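Local coordinates for protein PilM (Escherichia coli, PDB 3EOI) that is of unknown function but probably takes part in the biogenesis of a plasmid-encoded type IV pilus, at residues 91-97 against 116-122; 14-18 against 71-77. Residues are numbered along the deposited sequence.

In the fold
Contact 1 and contact 2 meet in the antiparallel sheet, where strand 119-123 lies between strand 92-95 and strand 66-72. Contact 1 is a strand-to-strand pairing within that sheet, held by backbone hydrogen bonds and finished at its exposed end by a carboxylate. Contact 2, centred about 13 Å away, lies where strand 66-72 runs through a turn into helix 77-84 and packs on the long N-terminal helix; it has no hydrogen bond across its segments and rests on van der Waals contact. Both are partly buried. They touch directly through Ile120 N and Gln118 O, which probably hydrogen bond to Ala71 O and Glu73 N, and through Ile120 packing on Leu77.

Contact 1. Residues 91-97 against 116-122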
ATOM      1  N   LEU A  91       5.514  -7.796   0.111  1.00  7.75           N
ATOM      2  CA  LEU A  91       5.446  -6.567   0.855  1.00  8.13           C
ATOM      3  C   LEU A  91       6.806  -6.189   1.457  1.00  9.98           C
ATOM      4  O   LEU A  91       7.687  -7.028   1.556  1.00 11.04           O
ATOM      5  CB  LEU A  91       4.431  -6.668   1.996  1.00 10.64           C
ATOM      6  CG  LEU A  91       2.992  -6.958   1.537  1.00 11.42           C
ATOM      7  CD1 LEU A  91       2.119  -7.347   2.695  1.00 12.62           C
ATOM      8  CD2 LEU A  91       2.419  -5.776   0.741  1.00 12.06           C
ATOM      9  N   ALA A  92       6.914  -4.932   1.809  1.00  9.03           N
ATOM     10  CA  ALA A  92       8.120  -4.332   2.421  1.00  9.39           C
ATOM     11  C   ALA A  92       7.710  -3.252   3.419  1.00 11.12           C
ATOM     12  O   ALA A  92       6.504  -3.075   3.681  1.00 10.68           O
ATOM     13  CB  ALA A  92       9.105  -3.736   1.333  1.00 11.03           C
ATOM     14  N   ARG A  93       8.722  -2.589   3.996  1.00 11.48           N
ATOM     15  CA  ARG A  93       8.545  -1.584   5.040  1.00 12.42           C
ATOM     16  C   ARG A  93       9.368  -0.349   4.732  1.00 12.25           C
ATOM     17  O   ARG A  93      10.350  -0.442   4.026  1.00 10.99           O
ATOM     18  CB  ARG A  93       9.055  -2.169   6.413  1.00 14.08           C
ATOM     19  CG  ARG A  93       8.112  -3.118   7.123  1.00 26.85           C
ATOM     20  CD  ARG A  93       8.829  -4.055   8.138  1.00 19.05           C
ATOM     21  NE  ARG A  93       9.829  -3.425   9.009  1.00 26.88           N
ATOM     22  CZ  ARG A  93      10.762  -4.114   9.671  1.00 21.77           C
ATOM     23  NH1 ARG A  93      10.829  -5.438   9.548  1.00 27.70           N
ATOM     24  NH2 ARG A  93      11.629  -3.487  10.450  1.00 27.28           N
ATOM     25  N   VAL A  94       8.974   0.821   5.233  1.00 12.45           N
ATOM     26  CA  VAL A  94       9.842   2.012   5.093  1.00 11.65           C
ATOM     27  C   VAL A  94      10.088   2.498   6.491  1.00 11.24           C
ATOM     28  O   VAL A  94       9.133   2.723   7.244  1.00 11.53           O
ATOM     29  CB  VAL A  94       9.200   3.134   4.264  1.00 10.78           C
ATOM     30  CG1 VAL A  94      10.099   4.402   4.262  1.00 11.64           C
ATOM     31  CG2 VAL A  94       8.920   2.578   2.830  1.00 11.58           C
ATOM     32  N   GLU A  95      11.373   2.618   6.826  1.00 12.12           N
ATOM     33  CA  GLU A  95      11.822   3.067   8.138  1.00 14.82           C
ATOM     34  C   GLU A  95      13.033   3.997   7.917  1.00 15.65           C
ATOM     35  O   GLU A  95      13.936   3.724   7.126  1.00 15.31           O
ATOM     36  CB  GLU A  95      12.224   1.862   8.973  1.00 18.17           C
ATOM     37  CG  GLU A  95      12.735   2.192  10.331  1.00 48.71           C
ATOM     38  CD  GLU A  95      12.913   0.930  11.158  1.00 21.56           C
ATOM     39  OE1 GLU A  95      11.915   0.187  11.321  1.00 49.11           O
ATOM     40  OE2 GLU A  95      14.046   0.681  11.630  1.00 49.40           O
ATOM     41  N   ASN A  96      13.012   5.152   8.566  1.00 15.31           N
ATOM     42  CA  ASN A  96      14.093   6.118   8.377  1.00 17.59           C
ATOM     43  C   ASN A  96      14.495   6.403   6.928  1.00 17.61           C
ATOM     44  O   ASN A  96      15.666   6.476   6.600  1.00 18.26           O
ATOM     45  CB  ASN A  96      15.260   5.760   9.292  1.00 21.26           C
ATOM     46  CG  ASN A  96      14.805   5.654  10.745  1.00 41.56           C
ATOM     47  OD1 ASN A  96      14.849   4.588  11.341  1.00 24.09           O
ATOM     48  ND2 ASN A  96      14.279   6.752  11.286  1.00 23.84           N
ATOM     49  N   GLY A  97      13.483   6.584   6.078  1.00 16.26           N
ATOM     50  CA  GLY A  97      13.671   6.878   4.672  1.00 16.44           C
ATOM     51  C   GLY A  97      14.195   5.741   3.818  1.00 17.20           C
ATOM     52  O   GLY A  97      14.499   5.963   2.641  1.00 18.34           O
ATOM     53  N   PRO A 116       6.097   8.275   3.244  1.00 11.40           N
ATOM     54  CA  PRO A 116       6.454   8.468   4.656  1.00 12.80           C
ATOM     55  C   PRO A 116       7.067   7.211   5.300  1.00 12.93           C
ATOM     56  O   PRO A 116       6.975   6.119   4.737  1.00 11.73           O
ATOM     57  CB  PRO A 116       5.106   8.829   5.332  1.00 14.06           C
ATOM     58  CG  PRO A 116       4.031   8.558   4.276  1.00 15.74           C
ATOM     59  CD  PRO A 116       4.660   7.984   3.060  1.00 13.68           C
ATOM     60  N   ASP A 117       7.711   7.408   6.451  1.00 12.17           N
ATOM     61  CA  ASP A 117       8.241   6.322   7.236  1.00 13.38           C
ATOM     62  C   ASP A 117       7.095   5.595   7.929  1.00 12.94           C
ATOM     63  O   ASP A 117       5.975   6.116   8.025  1.00 12.40           O
ATOM     64  CB  ASP A 117       9.194   6.874   8.288  1.00 16.81           C
ATOM     65  CG  ASP A 117      10.505   7.296   7.704  1.00 21.21           C
ATOM     66  OD1 ASP A 117      10.878   6.747   6.637  1.00 19.37           O
ATOM     67  OD2 ASP A 117      11.158   8.192   8.300  1.00 20.13           O
ATOM     68  N   GLN A 118       7.393   4.402   8.430  1.00 13.13           N
ATOM     69  CA  GLN A 118       6.450   3.663   9.277  1.00 13.22           C
ATOM     70  C   GLN A 118       5.215   3.305   8.463  1.00 12.60           C
ATOM     71  O   GLN A 118       4.056   3.406   8.920  1.00 12.71           O
ATOM     72  CB  GLN A 118       6.074   4.467  10.529  1.00 17.70           C
ATOM     73  CG  GLN A 118       7.334   4.912  11.306  1.00 29.70           C
ATOM     74  CD  GLN A 118       7.066   5.317  12.742  1.00 23.00           C
ATOM     75  OE1 GLN A 118       6.052   5.941  13.067  1.00 30.74           O
ATOM     76  NE2 GLN A 118       8.007   4.957  13.623  1.00 31.56           N
ATOM     77  N   VAL A 119       5.472   2.919   7.200  1.00 12.03           N
ATOM     78  CA  VAL A 119       4.423   2.305   6.371  1.00 10.31           C
ATOM     79  C   VAL A 119       4.772   0.899   5.950  1.00 10.64           C
ATOM     80  O   VAL A 119       5.947   0.525   5.912  1.00  9.81           O
ATOM     81  CB  VAL A 119       4.089   3.170   5.081  1.00 12.03           C
ATOM     82  CG1 VAL A 119       3.583   4.545   5.465  1.00 10.46           C
ATOM     83  CG2 VAL A 119       5.281   3.331   4.185  1.00 11.40           C
ATOM     84  N   ILE A 120       3.727   0.120   5.659  1.00  8.61           N
ATOM     85  CA  ILE A 120       3.911  -1.086   4.882  1.00  8.28           C
ATOM     86  C   ILE A 120       3.679  -0.755   3.425  1.00  8.08           C
ATOM     87  O   ILE A 120       2.720   0.012   3.090  1.00  7.80           O
ATOM     88  CB  ILE A 120       2.927  -2.176   5.313  1.00  9.45           C
ATOM     89  CG1 ILE A 120       3.250  -2.658   6.748  1.00  7.89           C
ATOM     90  CG2 ILE A 120       2.989  -3.344   4.283  1.00 10.66           C
ATOM     91  CD1 ILE A 120       2.186  -3.559   7.348  1.00 13.36           C
ATOM     92  N   ILE A 121       4.540  -1.297   2.567  1.00  7.54           N
ATOM     93  CA  ILE A 121       4.541  -0.863   1.177  1.00  8.23           C
ATOM     94  C   ILE A 121       4.663  -1.989   0.209  1.00  8.74           C
ATOM     95  O   ILE A 121       5.222  -3.046   0.543  1.00  9.08           O
ATOM     96  CB  ILE A 121       5.675   0.183   0.926  1.00  9.61           C
ATOM     97  CG1 ILE A 121       5.540   0.848  -0.452  1.00  9.09           C
ATOM     98  CG2 ILE A 121       7.056  -0.457   1.143  1.00  9.96           C
ATOM     99  CD1 ILE A 121       6.169   2.230  -0.438  1.00 12.82           C
ATOM    100  N   TRP A 122       4.023  -1.789  -0.958  1.00  7.51           N
ATOM    101  CA  TRP A 122       4.123  -2.754  -2.055  1.00  7.69           C
ATOM    102  C   TRP A 122       4.670  -1.998  -3.241  1.00  7.89           C
ATOM    103  O   TRP A 122       4.170  -0.893  -3.578  1.00 10.10           O
ATOM    104  CB  TRP A 122       2.727  -3.306  -2.346  1.00  9.08           C
ATOM    105  CG  TRP A 122       2.580  -4.231  -3.558  1.00 10.93           C
ATOM    106  CD1 TRP A 122       2.804  -5.571  -3.582  1.00 10.42           C
ATOM    107  CD2 TRP A 122       2.033  -3.898  -4.850  1.00  9.99           C
ATOM    108  NE1 TRP A 122       2.465  -6.101  -4.830  1.00 11.18           N
ATOM    109  CE2 TRP A 122       1.996  -5.090  -5.617  1.00 10.53           C
ATOM    110  CE3 TRP A 122       1.636  -2.682  -5.459  1.00  9.24           C
ATOM    111  CZ2 TRP A 122       1.553  -5.118  -6.948  1.00 10.19           C
ATOM    112  CZ3 TRP A 122       1.161  -2.728  -6.781  1.00  9.51           C
ATOM    113  CH2 TRP A 122       1.119  -3.909  -7.489  1.00 11.82           C
TER
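Val94, Ile121 and Asp117 have the largest areas covered in this antiparallel pairing, whose strands 92-95 and 119-122 run at 134° to one another, a strong twist. Ala92 and Ile121 form a regular hydrogen-bonded pair: Ala92 N donates a hydrogen bond to Ile121 O (2.8 Å) and Ile121 N donates one to Ala92 O (2.9 Å). Arg93 and Ile120 follow as a non-hydrogen-bonded pair with CA atoms 4.7 Å apart. At Val94 the ladder is distorted. Val94 N still bonds to Val119 O (3.1 Å), but Val94 O accepts a hydrogen bond from Gln118 N (2.7 Å). With Gln118 at positive phi, this is the pattern of a G1 beta bulge.

Val94 shares a face with Ala92, Val119 and Ile121. Its CG2 lies 3.9 Å from Ile121 CG2 and its CB 3.9 Å from Val119 CG2, and Ile121 CG2 also reaches Ala92 CB at 3.9 Å. Leu99, Leu111, Ile115 and Trp70 add to this apolar layer, whereas Ile120 and Leu91 pack on Met78 and Leu81 of helix 77-84.

Asp117 (chi1 m) turns its carboxylate back to the other segment. OD1 accepts a hydrogen bond from Gly97 N (2.7 Å) and sits 3.4 Å from Val94 CG1. Asn96 and Gly97, both at positive phi, have the conformation of a type I' turn, leading into strand 98-100. Apolar packing and backbone bonds thus hold the buried part of the pairing, while toward its exposed end a single carboxylate ties the bulge to the neighbouring hairpin turn.

Contact 2. Residues 14-18 against 71-77; sequences ITQQA and AKEKPGL
One turn of the long helix 10-34, residues 14-18, lies against the connection from strand 66-72 to helix 77-84. The helix is regular, with Ala18 N bonded to Ile14 O at 2.9 Å. On the other side the strand ends at Lys72; Pro75 (phi/psi -56/132) and Gly76 (78/-4) then form a type II turn closed by Leu77 N to Lys74 O at 3.0 Å, and Gly76 is the N-cap of the next helix. The CA atoms of Ile14 and Leu77 lie 5.6 Å apart.

Ile14 points toward the turn with chi1 p and chi2 t. Its CD1 is 3.6 Å from Pro75 O and 3.6 Å from Gly76 O, and its CG2 3.7 Å from Lys74 CB, beyond which the lysine chain (m, m, t, t) leads away. A CB on residue 76 would crowd Ile14 CD1.

Leu77 (t, p) swings CD1 toward the helix: 3.6 Å from Gln17 CG, 3.9 Å from Ile14 O and 4.1 Å from Ala18 CB. Gln17 (t, p, chi3 98°) lays CD 3.7 Å from Ala71 CB, while its NE2 hydrogen bonds to Asn57 O. No hydrogen bond joins the segments. This is helix-to-turn packing in an alpha/beta fold: the N-terminal helix fits against the type II turn that carries the chain from a sheet strand into the next helix, with Leu77 between it and Ile120 of the sheet.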
ATOM      1  N   ILE A  14      -7.678  -2.701  11.436  1.00  8.69           N
ATOM      2  CA  ILE A  14      -6.638  -3.259  10.530  1.00  8.69           C
ATOM      3  C   ILE A  14      -7.256  -4.209   9.535  1.00  8.76           C
ATOM      4  O   ILE A  14      -6.809  -4.336   8.403  1.00  9.13           O
ATOM      5  CB  ILE A  14      -5.417  -3.902  11.267  1.00 11.34           C
ATOM      6  CG1 ILE A  14      -5.824  -5.171  12.041  1.00 13.14           C
ATOM      7  CG2 ILE A  14      -4.672  -2.796  12.067  1.00 13.86           C
ATOM      8  CD1 ILE A  14      -4.645  -6.033  12.536  1.00 14.42           C
ATOM      9  N   THR A  15      -8.339  -4.890   9.928  1.00  7.98           N
ATOM     10  CA  THR A  15      -8.999  -5.756   8.964  1.00  8.33           C
ATOM     11  C   THR A  15      -9.511  -4.982   7.770  1.00  8.94           C
ATOM     12  O   THR A  15      -9.275  -5.403   6.648  1.00 10.39           O
ATOM     13  CB  THR A  15     -10.162  -6.509   9.608  1.00  9.25           C
ATOM     14  OG1 THR A  15      -9.689  -7.261  10.740  1.00 10.06           O
ATOM     15  CG2 THR A  15     -10.854  -7.433   8.584  1.00 12.85           C
ATOM     16  N   GLN A  16     -10.139  -3.838   8.009  1.00  8.43           N
ATOM     17  CA  GLN A  16     -10.653  -3.029   6.924  1.00  9.40           C
ATOM     18  C   GLN A  16      -9.528  -2.314   6.152  1.00 10.68           C
ATOM     19  O   GLN A  16      -9.555  -2.212   4.918  1.00 11.46           O
ATOM     20  CB  GLN A  16     -11.623  -1.995   7.458  1.00 11.99           C
ATOM     21  CG  GLN A  16     -12.374  -1.258   6.331  1.00 20.13           C
ATOM     22  CD  GLN A  16     -13.297  -2.205   5.525  1.00 15.32           C
ATOM     23  OE1 GLN A  16     -14.082  -2.983   6.083  1.00 20.38           O
ATOM     24  NE2 GLN A  16     -13.160  -2.157   4.188  1.00 21.13           N
ATOM     25  N   GLN A  17      -8.487  -1.862   6.859  1.00  9.73           N
ATOM     26  CA  GLN A  17      -7.326  -1.272   6.207  1.00  9.90           C
ATOM     27  C   GLN A  17      -6.679  -2.280   5.268  1.00  8.24           C
ATOM     28  O   GLN A  17      -6.297  -1.914   4.137  1.00  9.27           O
ATOM     29  CB  GLN A  17      -6.332  -0.885   7.261  1.00 11.35           C
ATOM     30  CG  GLN A  17      -4.978  -0.474   6.722  1.00 18.25           C
ATOM     31  CD  GLN A  17      -5.014   0.834   6.012  1.00 16.24           C
ATOM     32  OE1 GLN A  17      -4.672   1.909   6.587  1.00 19.45           O
ATOM     33  NE2 GLN A  17      -5.391   0.779   4.728  1.00 18.07           N
ATOM     34  N   ALA A  18      -6.533  -3.567   5.658  1.00  6.51           N
ATOM     35  CA  ALA A  18      -5.906  -4.505   4.771  1.00  7.65           C
ATOM     36  C   ALA A  18      -6.795  -4.781   3.594  1.00  8.56           C
ATOM     37  O   ALA A  18      -6.285  -4.932   2.470  1.00  9.75           O
ATOM     38  CB  ALA A  18      -5.639  -5.827   5.540  1.00  8.50           C
ATOM     39  N   ALA A  71       0.411   1.939   3.241  1.00  8.48           N
ATOM     40  CA  ALA A  71      -0.496   2.306   4.354  1.00  9.79           C
ATOM     41  C   ALA A  71       0.276   2.405   5.653  1.00 10.22           C
ATOM     42  O   ALA A  71       1.304   1.757   5.833  1.00 11.01           O
ATOM     43  CB  ALA A  71      -1.656   1.314   4.474  1.00 10.92           C
ATOM     44  N   LYS A  72      -0.210   3.257   6.560  1.00 11.24           N
ATOM     45  CA  LYS A  72       0.419   3.432   7.863  1.00 13.36           C
ATOM     46  C   LYS A  72       0.484   2.086   8.589  1.00 10.82           C
ATOM     47  O   LYS A  72      -0.524   1.423   8.718  1.00 10.73           O
ATOM     48  CB  LYS A  72      -0.399   4.426   8.701  1.00 16.68           C
ATOM     49  CG  LYS A  72       0.068   4.599  10.151  1.00 32.58           C
ATOM     50  CD  LYS A  72      -0.316   5.997  10.752  1.00 24.33           C
ATOM     51  CE  LYS A  72      -1.550   5.944  11.678  1.00 33.37           C
ATOM     52  NZ  LYS A  72      -1.858   7.271  12.361  1.00 28.38           N
ATOM     53  N   GLU A  73       1.663   1.742   9.100  1.00  9.35           N
ATOM     54  CA  GLU A  73       1.876   0.440   9.775  1.00  8.90           C
ATOM     55  C   GLU A  73       1.170   0.421  11.138  1.00  8.39           C
ATOM     56  O   GLU A  73       1.137   1.415  11.841  1.00  9.01           O
ATOM     57  CB  GLU A  73       3.366   0.291  10.000  1.00 12.55           C
ATOM     58  CG  GLU A  73       3.893  -1.048  10.352  1.00 25.20           C
ATOM     59  CD  GLU A  73       5.411  -0.967  10.532  1.00 14.53           C
ATOM     60  OE1 GLU A  73       5.925   0.163  10.843  1.00 25.40           O
ATOM     61  OE2 GLU A  73       6.091  -1.999  10.384  1.00 25.17           O
ATOM     62  N   LYS A  74       0.611  -0.739  11.451  1.00  8.76           N
ATOM     63  CA  LYS A  74       0.029  -1.050  12.753  1.00  8.22           C
ATOM     64  C   LYS A  74       0.373  -2.453  13.121  1.00  7.56           C
ATOM     65  O   LYS A  74       0.607  -3.290  12.242  1.00  7.29           O
ATOM     66  CB  LYS A  74      -1.498  -0.957  12.611  1.00 11.52           C
ATOM     67  CG  LYS A  74      -1.946   0.405  12.107  1.00 13.17           C
ATOM     68  CD  LYS A  74      -1.872   1.446  13.182  1.00 16.13           C
ATOM     69  CE  LYS A  74      -2.454   2.785  12.732  1.00 16.93           C
ATOM     70  NZ  LYS A  74      -2.367   3.623  13.947  1.00 20.10           N
ATOM     71  N   PRO A  75       0.329  -2.749  14.425  1.00  8.32           N
ATOM     72  CA  PRO A  75       0.572  -4.135  14.798  1.00  8.64           C
ATOM     73  C   PRO A  75      -0.405  -5.075  14.079  1.00  7.86           C
ATOM     74  O   PRO A  75      -1.642  -4.820  14.097  1.00  9.31           O
ATOM     75  CB  PRO A  75       0.341  -4.153  16.335  1.00 10.31           C
ATOM     76  CG  PRO A  75      -0.301  -2.866  16.669  1.00 14.92           C
ATOM     77  CD  PRO A  75      -0.143  -1.883  15.522  1.00 10.19           C
ATOM     78  N   GLY A  76       0.120  -6.157  13.473  1.00  7.52           N
ATOM     79  CA  GLY A  76      -0.685  -7.171  12.840  1.00  7.81           C
ATOM     80  C   GLY A  76      -1.212  -6.764  11.454  1.00  8.60           C
ATOM     81  O   GLY A  76      -1.857  -7.552  10.797  1.00  9.02           O
ATOM     82  N   LEU A  77      -0.968  -5.535  11.012  1.00  6.25           N
ATOM     83  CA  LEU A  77      -1.441  -5.163   9.678  1.00  6.79           C
ATOM     84  C   LEU A  77      -0.731  -6.055   8.641  1.00  7.64           C
ATOM     85  O   LEU A  77      -1.338  -6.489   7.673  1.00  8.45           O
ATOM     86  CB  LEU A  77      -1.211  -3.656   9.425  1.00  7.36           C
ATOM     87  CG  LEU A  77      -1.583  -3.124   8.027  1.00  9.24           C
ATOM     88  CD1 LEU A  77      -3.077  -3.413   7.715  1.00  9.05           C
ATOM     89  CD2 LEU A  77      -1.232  -1.671   7.857  1.00  9.46           C
TER